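Local coordinates for cytochrome P450 monooxygenase (Rhodococcus sp. ECU0066, PDB 6KBH), which probably acts as a self-sufficient monooxygenase, passing electrons through flavin mononucleotide and a [2Fe-2S] cluster to the heme of its P450 domain, at residues R520-C525 and V536-D541; G587-I592 and E684-T689. All blocks are in the same frame, centred on the assembly; numbering follows the deposited sequence.

Contact 1: R520-C525 and V536-D541; sequences RQYSLC and VAVLHD. With FMN (flavin mononucleotide), chain B.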
loop_
_atom_site.group_PDB
_atom_site.type_symbol
_atom_site.label_atom_id
_atom_site.label_comp_id
_atom_site.label_asym_id
_atom_site.label_seq_id
_atom_site.Cartn_x
_atom_site.Cartn_y
_atom_site.Cartn_z
ATOM N N ARG A 520 2.074 -15.391 10.720
ATOM C CA ARG A 520 1.583 -15.734 12.045
ATOM C C ARG A 520 2.404 -14.964 13.069
ATOM O O ARG A 520 3.508 -14.499 12.778
ATOM C CB ARG A 520 1.675 -17.245 12.316
ATOM C CG ARG A 520 0.996 -18.121 11.270
ATOM C CD ARG A 520 -0.503 -18.221 11.505
ATOM N NE ARG A 520 -1.122 -19.214 10.632
ATOM C CZ ARG A 520 -1.802 -18.922 9.528
ATOM N NH1 ARG A 520 -1.958 -17.660 9.156
ATOM N NH2 ARG A 520 -2.330 -19.894 8.796
ATOM N N GLN A 521 1.859 -14.830 14.274
ATOM C CA GLN A 521 2.558 -14.181 15.373
ATOM C C GLN A 521 2.919 -15.198 16.443
ATOM O O GLN A 521 2.132 -16.097 16.747
ATOM C CB GLN A 521 1.724 -13.061 15.999
ATOM C CG GLN A 521 1.067 -12.145 14.997
ATOM C CD GLN A 521 -0.436 -12.261 15.031
ATOM O OE1 GLN A 521 -1.080 -11.841 15.993
ATOM N NE2 GLN A 521 -1.007 -12.847 13.986
ATOM N N TYR A 522 4.108 -15.037 17.020
ATOM C CA TYR A 522 4.596 -15.909 18.080
ATOM C C TYR A 522 5.299 -15.065 19.133
ATOM O O TYR A 522 6.171 -14.261 18.793
ATOM C CB TYR A 522 5.538 -16.980 17.510
ATOM C CG TYR A 522 4.901 -17.821 16.417
ATOM C CD1 TYR A 522 3.766 -18.561 16.676
ATOM C CD2 TYR A 522 5.423 -17.864 15.127
ATOM C CE1 TYR A 522 3.159 -19.326 15.711
ATOM C CE2 TYR A 522 4.811 -18.642 14.136
ATOM C CZ TYR A 522 3.673 -19.368 14.447
ATOM O OH TYR A 522 3.011 -20.155 13.534
ATOM N N SER A 523 4.918 -15.246 20.402
ATOM C CA SER A 523 5.536 -14.513 21.503
ATOM C C SER A 523 7.053 -14.701 21.513
ATOM O O SER A 523 7.606 -15.615 20.888
ATOM C CB SER A 523 4.951 -14.969 22.841
ATOM O OG SER A 523 3.562 -14.706 22.913
ATOM N N LEU A 524 7.730 -13.809 22.230
ATOM C CA LEU A 524 9.186 -13.816 22.325
ATOM C C LEU A 524 9.615 -14.279 23.706
ATOM O O LEU A 524 9.375 -13.591 24.706
ATOM C CB LEU A 524 9.757 -12.441 22.009
ATOM C CG LEU A 524 9.447 -12.131 20.557
ATOM C CD1 LEU A 524 9.120 -10.670 20.415
ATOM C CD2 LEU A 524 10.637 -12.543 19.737
ATOM N N CYS A 525 10.273 -15.435 23.739
ATOM C CA CYS A 525 10.708 -16.087 24.964
ATOM C C CYS A 525 12.214 -16.026 25.144
ATOM O O CYS A 525 12.754 -16.730 26.003
ATOM C CB CYS A 525 10.238 -17.535 24.961
ATOM S SG CYS A 525 10.445 -18.291 23.347
ATOM N N VAL A 536 11.698 -17.359 19.364
ATOM C CA VAL A 536 10.314 -17.808 19.394
ATOM C C VAL A 536 10.306 -19.327 19.465
ATOM O O VAL A 536 11.244 -19.994 19.017
ATOM C CB VAL A 536 9.513 -17.315 18.171
ATOM C CG1 VAL A 536 9.328 -15.812 18.233
ATOM C CG2 VAL A 536 10.216 -17.714 16.885
ATOM N N ALA A 537 9.235 -19.877 20.034
ATOM C CA ALA A 537 9.115 -21.319 20.241
ATOM C C ALA A 537 7.818 -21.814 19.605
ATOM O O ALA A 537 6.802 -21.931 20.287
ATOM C CB ALA A 537 9.180 -21.661 21.726
ATOM N N VAL A 538 7.858 -22.150 18.319
ATOM C CA VAL A 538 6.639 -22.489 17.589
ATOM C C VAL A 538 6.244 -23.938 17.857
ATOM O O VAL A 538 7.090 -24.838 17.892
ATOM C CB VAL A 538 6.826 -22.229 16.085
ATOM C CG1 VAL A 538 7.978 -23.054 15.553
ATOM C CG2 VAL A 538 5.541 -22.531 15.324
ATOM N N LEU A 539 4.945 -24.163 18.049
ATOM C CA LEU A 539 4.382 -25.497 18.213
ATOM C C LEU A 539 3.795 -25.985 16.892
ATOM O O LEU A 539 3.167 -25.217 16.158
ATOM C CB LEU A 539 3.301 -25.503 19.301
ATOM C CG LEU A 539 2.193 -26.565 19.237
ATOM C CD1 LEU A 539 2.747 -27.963 19.474
ATOM C CD2 LEU A 539 1.072 -26.262 20.222
ATOM N N HIS A 540 4.013 -27.266 16.593
ATOM C CA HIS A 540 3.363 -27.920 15.457
ATOM C C HIS A 540 1.910 -28.144 15.825
ATOM O O HIS A 540 1.575 -29.109 16.516
ATOM C CB HIS A 540 4.034 -29.247 15.119
ATOM C CG HIS A 540 3.923 -29.640 13.677
ATOM N ND1 HIS A 540 2.737 -29.586 12.977
ATOM C CD2 HIS A 540 4.847 -30.122 12.812
ATOM C CE1 HIS A 540 2.939 -30.003 11.739
ATOM N NE2 HIS A 540 4.212 -30.332 11.613
ATOM N N ASP A 541 1.040 -27.247 15.384
ATOM C CA ASP A 541 -0.382 -27.471 15.575
ATOM C C ASP A 541 -0.788 -28.731 14.822
ATOM O O ASP A 541 -0.585 -28.827 13.605
ATOM C CB ASP A 541 -1.176 -26.261 15.088
ATOM C CG ASP A 541 -2.548 -26.172 15.722
ATOM O OD1 ASP A 541 -2.904 -27.082 16.503
ATOM O OD2 ASP A 541 -3.270 -25.193 15.439
HETATM N N1 FMN B . -1.165 -15.924 18.057
HETATM C C2 FMN B . -1.468 -14.644 18.319
HETATM O O2 FMN B . -2.504 -14.135 17.780
HETATM N N3 FMN B . -0.720 -13.880 19.125
HETATM C C4 FMN B . 0.377 -14.415 19.698
HETATM O O4 FMN B . 1.151 -13.665 20.519
HETATM C C4A FMN B . 0.715 -15.744 19.446
HETATM N N5 FMN B . 1.811 -16.263 20.023
HETATM C C5A FMN B . 2.127 -17.538 19.769
HETATM C C6 FMN B . 3.261 -18.044 20.379
HETATM C C7 FMN B . 3.632 -19.349 20.156
HETATM C C7M FMN B . 4.922 -19.781 20.895
HETATM C C8 FMN B . 2.872 -20.177 19.320
HETATM C C8M FMN B . 3.246 -21.619 19.040
HETATM C C9 FMN B . 1.724 -19.671 18.721
HETATM C C9A FMN B . 1.348 -18.341 18.929
HETATM N N10 FMN B . 0.242 -17.816 18.355
HETATM C C10 FMN B . -0.079 -16.516 18.605
HETATM C "C1'" FMN B . -0.617 -18.610 17.421
HETATM C "C2'" FMN B . -0.110 -18.566 16.002
HETATM O "O2'" FMN B . -0.218 -17.336 15.412
HETATM C "C3'" FMN B . -0.824 -19.574 15.139
HETATM O "O3'" FMN B . -2.220 -19.432 15.137
HETATM C "C4'" FMN B . -0.435 -21.016 15.533
HETATM O "O4'" FMN B . 0.890 -21.325 15.750
HETATM C "C5'" FMN B . -0.823 -22.034 14.419
HETATM O "O5'" FMN B . -0.581 -21.643 13.044
HETATM P P FMN B . -1.294 -22.451 11.903
HETATM O O1P FMN B . -1.408 -21.600 10.664
HETATM O O2P FMN B . -0.516 -23.678 11.548
HETATM O O3P FMN B . -2.649 -22.841 12.404
#
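Val536 packs against Tyr522 and Leu524 where the end of strand 518-523 meets the loop leaving strand 533-536 in the flavin-binding antiparallel barrel of the ferredoxin reductase family. The sequence RQYS is the family's R-x-Y-S/T motif. This end of the contact is closely packed and largely apolar: Val536 CG1, anti to its own carbonyl carbon (chi1 -68°), lies 3.8 Å from Leu524 CD2 and 4.0 Å from Tyr522 CB, and also against the backbone carbonyls of Tyr522 and Ser523. A branched, apolar valine can meet both side chains with one methyl.

Further along, Val538 CG2 sits over one face of the Tyr522 ring, in a CH-pi contact 4.1 Å from the ring centroid. The CD1-CE1 edge of that ring lies against the flavin's dimethylbenzene part. A tyrosine gives a flat wall plus a hydroxyl, weakly hydrogen-bonded to FMN O4'.

Beyond Val538 the segments diverge; Leu539, His540 and Asp541 are partly exposed, Leu539 N beside the flavin methyl C8M and Asp541 turned toward the phosphate. Arg520, also partly exposed, runs alongside the ribityl chain to the phosphate, where NH2 donates to FMN O1P at 2.7 Å. In the buried part, Ser523 N donates to FMN N5 at 3.3 Å.

Contact 2: G587-I592 and E684-T689; sequences GITPVI and EHFSST. With FMN (flavin mononucleotide), chain B.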
loop_
_atom_site.group_PDB
_atom_site.type_symbol
_atom_site.label_atom_id
_atom_site.label_comp_id
_atom_site.label_asym_id
_atom_site.label_seq_id
_atom_site.Cartn_x
_atom_site.Cartn_y
_atom_site.Cartn_z
ATOM N N GLY A 587 1.271 -21.572 25.622
ATOM C CA GLY A 587 1.057 -20.288 26.267
ATOM C C GLY A 587 2.150 -19.933 27.259
ATOM O O GLY A 587 2.128 -18.855 27.859
ATOM N N ILE A 588 3.114 -20.842 27.435
ATOM C CA ILE A 588 4.253 -20.598 28.312
ATOM C C ILE A 588 5.156 -19.501 27.758
ATOM O O ILE A 588 5.868 -18.834 28.521
ATOM C CB ILE A 588 5.027 -21.910 28.536
ATOM C CG1 ILE A 588 6.138 -21.720 29.573
ATOM C CG2 ILE A 588 5.595 -22.433 27.224
ATOM C CD1 ILE A 588 5.633 -21.350 30.948
ATOM N N THR A 589 5.144 -19.280 26.441
ATOM C CA THR A 589 6.115 -18.365 25.843
ATOM C C THR A 589 5.963 -16.923 26.321
ATOM O O THR A 589 6.967 -16.343 26.769
ATOM C CB THR A 589 6.059 -18.463 24.314
ATOM O OG1 THR A 589 4.706 -18.653 23.884
ATOM C CG2 THR A 589 6.911 -19.629 23.837
ATOM N N PRO A 590 4.788 -16.281 26.261
ATOM C CA PRO A 590 4.731 -14.889 26.730
ATOM C C PRO A 590 4.834 -14.762 28.239
ATOM O O PRO A 590 5.431 -13.795 28.725
ATOM C CB PRO A 590 3.375 -14.397 26.211
ATOM C CG PRO A 590 2.542 -15.608 26.185
ATOM C CD PRO A 590 3.459 -16.743 25.812
ATOM N N VAL A 591 4.285 -15.713 28.996
ATOM C CA VAL A 591 4.263 -15.578 30.448
ATOM C C VAL A 591 5.670 -15.692 31.026
ATOM O O VAL A 591 6.025 -14.976 31.971
ATOM C CB VAL A 591 3.307 -16.613 31.068
ATOM C CG1 VAL A 591 3.565 -17.973 30.498
ATOM C CG2 VAL A 591 3.481 -16.656 32.556
ATOM N N ILE A 592 6.495 -16.583 30.469
ATOM C CA ILE A 592 7.827 -16.797 31.029
ATOM C C ILE A 592 8.672 -15.533 30.916
ATOM O O ILE A 592 9.512 -15.260 31.784
ATOM C CB ILE A 592 8.505 -18.003 30.353
ATOM C CG1 ILE A 592 9.794 -18.378 31.082
ATOM C CG2 ILE A 592 8.813 -17.722 28.894
ATOM C CD1 ILE A 592 10.065 -19.855 31.062
ATOM N N GLU A 684 -4.125 -13.440 26.899
ATOM C CA GLU A 684 -3.729 -13.320 25.505
ATOM C C GLU A 684 -4.184 -14.572 24.769
ATOM O O GLU A 684 -3.831 -15.694 25.154
ATOM C CB GLU A 684 -2.213 -13.130 25.352
ATOM C CG GLU A 684 -1.697 -13.409 23.944
ATOM C CD GLU A 684 -0.546 -12.502 23.535
ATOM O OE1 GLU A 684 -0.789 -11.304 23.269
ATOM O OE2 GLU A 684 0.599 -12.992 23.456
ATOM N N HIS A 685 -4.973 -14.380 23.720
ATOM C CA HIS A 685 -5.474 -15.484 22.920
ATOM C C HIS A 685 -4.506 -15.790 21.784
ATOM O O HIS A 685 -3.960 -14.879 21.150
ATOM C CB HIS A 685 -6.853 -15.150 22.349
ATOM C CG HIS A 685 -7.849 -14.715 23.376
ATOM N ND1 HIS A 685 -8.603 -15.609 24.106
ATOM C CD2 HIS A 685 -8.227 -13.481 23.786
ATOM C CE1 HIS A 685 -9.399 -14.943 24.924
ATOM N NE2 HIS A 685 -9.191 -13.651 24.749
ATOM N N PHE A 686 -4.284 -17.081 21.546
ATOM C CA PHE A 686 -3.529 -17.549 20.390
ATOM C C PHE A 686 -4.440 -18.023 19.266
ATOM O O PHE A 686 -3.954 -18.353 18.180
ATOM C CB PHE A 686 -2.575 -18.678 20.793
ATOM C CG PHE A 686 -1.379 -18.218 21.581
ATOM C CD1 PHE A 686 -1.330 -16.947 22.133
ATOM C CD2 PHE A 686 -0.298 -19.060 21.766
ATOM C CE1 PHE A 686 -0.228 -16.530 22.849
ATOM C CE2 PHE A 686 0.803 -18.650 22.490
ATOM C CZ PHE A 686 0.841 -17.384 23.028
ATOM N N SER A 687 -5.746 -18.067 19.515
ATOM C CA SER A 687 -6.757 -18.453 18.548
ATOM C C SER A 687 -7.882 -17.432 18.622
ATOM O O SER A 687 -7.963 -16.635 19.561
ATOM C CB SER A 687 -7.288 -19.869 18.824
ATOM O OG SER A 687 -6.228 -20.773 19.084
ATOM N N SER A 688 -8.719 -17.464 17.619
ATOM C CA SER A 688 -9.813 -16.577 17.555
ATOM C C SER A 688 -11.145 -17.267 17.552
ATOM O O SER A 688 -11.326 -18.322 16.998
ATOM C CB SER A 688 -9.736 -15.693 16.336
ATOM O OG SER A 688 -10.927 -14.925 16.220
ATOM N N THR A 689 -12.067 -16.638 18.236
ATOM C CA THR A 689 -13.400 -17.137 18.349
ATOM C C THR A 689 -14.328 -17.072 17.148
ATOM O O THR A 689 -14.910 -18.049 16.737
ATOM C CB THR A 689 -14.129 -16.383 19.490
ATOM O OG1 THR A 689 -14.754 -15.186 19.011
ATOM C CG2 THR A 689 -13.198 -16.041 20.629
HETATM N N1 FMN B . -1.165 -15.924 18.057
HETATM C C2 FMN B . -1.468 -14.644 18.319
HETATM O O2 FMN B . -2.504 -14.135 17.780
HETATM N N3 FMN B . -0.720 -13.880 19.125
HETATM C C4 FMN B . 0.377 -14.415 19.698
HETATM O O4 FMN B . 1.151 -13.665 20.519
HETATM C C4A FMN B . 0.715 -15.744 19.446
HETATM N N5 FMN B . 1.811 -16.263 20.023
HETATM C C5A FMN B . 2.127 -17.538 19.769
HETATM C C6 FMN B . 3.261 -18.044 20.379
HETATM C C7 FMN B . 3.632 -19.349 20.156
HETATM C C7M FMN B . 4.922 -19.781 20.895
HETATM C C8 FMN B . 2.872 -20.177 19.320
HETATM C C8M FMN B . 3.246 -21.619 19.040
HETATM C C9 FMN B . 1.724 -19.671 18.721
HETATM C C9A FMN B . 1.348 -18.341 18.929
HETATM N N10 FMN B . 0.242 -17.816 18.355
HETATM C C10 FMN B . -0.079 -16.516 18.605
HETATM C "C1'" FMN B . -0.617 -18.610 17.421
HETATM C "C2'" FMN B . -0.110 -18.566 16.002
HETATM O "O2'" FMN B . -0.218 -17.336 15.412
HETATM C "C3'" FMN B . -0.824 -19.574 15.139
HETATM O "O3'" FMN B . -2.220 -19.432 15.137
HETATM C "C4'" FMN B . -0.435 -21.016 15.533
HETATM O "O4'" FMN B . 0.890 -21.325 15.750
HETATM C "C5'" FMN B . -0.823 -22.034 14.419
HETATM O "O5'" FMN B . -0.581 -21.643 13.044
HETATM P P FMN B . -1.294 -22.451 11.903
HETATM O O1P FMN B . -1.408 -21.600 10.664
HETATM O O2P FMN B . -0.516 -23.678 11.548
HETATM O O3P FMN B . -2.649 -22.841 12.404
#
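Pro590 and Phe686 meet tip to tip: the proline ring points at the far end of the phenyl ring, with CD 3.9 Å from Phe686 CZ and CG touching the same atom. CD lies at the ring's edge, near its plane, so the phenyl faces stay turned to other partners. One face is laid over the flavin, with its plane nearly parallel to the isoalloxazine. FMN N5 is 3.3 Å above the phenyl plane, offset toward the rim. A chi1 of -73° sets CG anti to the carbonyl carbon, above FMN N10, and the ring continues over the central flavin ring. An alanine in place of Phe686 would probably leave this face of the flavin without its aromatic cover and Pro590 CD without its apolar neighbour.

Thr589 also comes to the ring edge, its OG1 4.1 Å from Phe686 CE2. OG1 and CG2 both lie against the flavin methyl C7M; threonine suits the place because the hydroxyl can also bond to Ile586 O while the methyl stays apolar. Gly587, lacking a side chain, brings CA obliquely to CE2.

The fold is the parallel-stranded nucleotide-binding domain of the ferredoxin reductases. Helix 588-601 follows the glycine-rich turn after strand 578-584, and Glu684 lies near the end of 681-685, an outermost strand of the parallel sheet. Proline suits the first helical turn, where no backbone N-H is needed for an i to i-4 bond.

Glu684 turns toward the helix, with CG anti to the backbone N (chi1 163°) and in the plane of the Phe686 ring at its edge. The chain then bends at chi2, and OE2 comes within 4.2 Å of Pro590 CB and 3.1 Å of FMN O4.

Contacts 1 and 2 follow one another along the chain, yet their centres are only about 9 Å apart because both line the FMN pocket. They approach the isoalloxazine from opposite faces, Tyr522 of contact 1 on one and Phe686 of contact 2 on the other, so the barrel and the nucleotide-binding domain hold the flavin between them. Ser523 joins the two: its OG packs 3.3 Å from Pro590 CB and 3.5 Å from Glu684 OE2. A second seam forms at the methyl of Thr589, whose CG2 lies 3.7 Å from Ala537 CB. The Glu684 side chain, beside the flavin, is about 12 Å from the [2Fe-2S] cluster, which places the pocket near the probable next electron carrier.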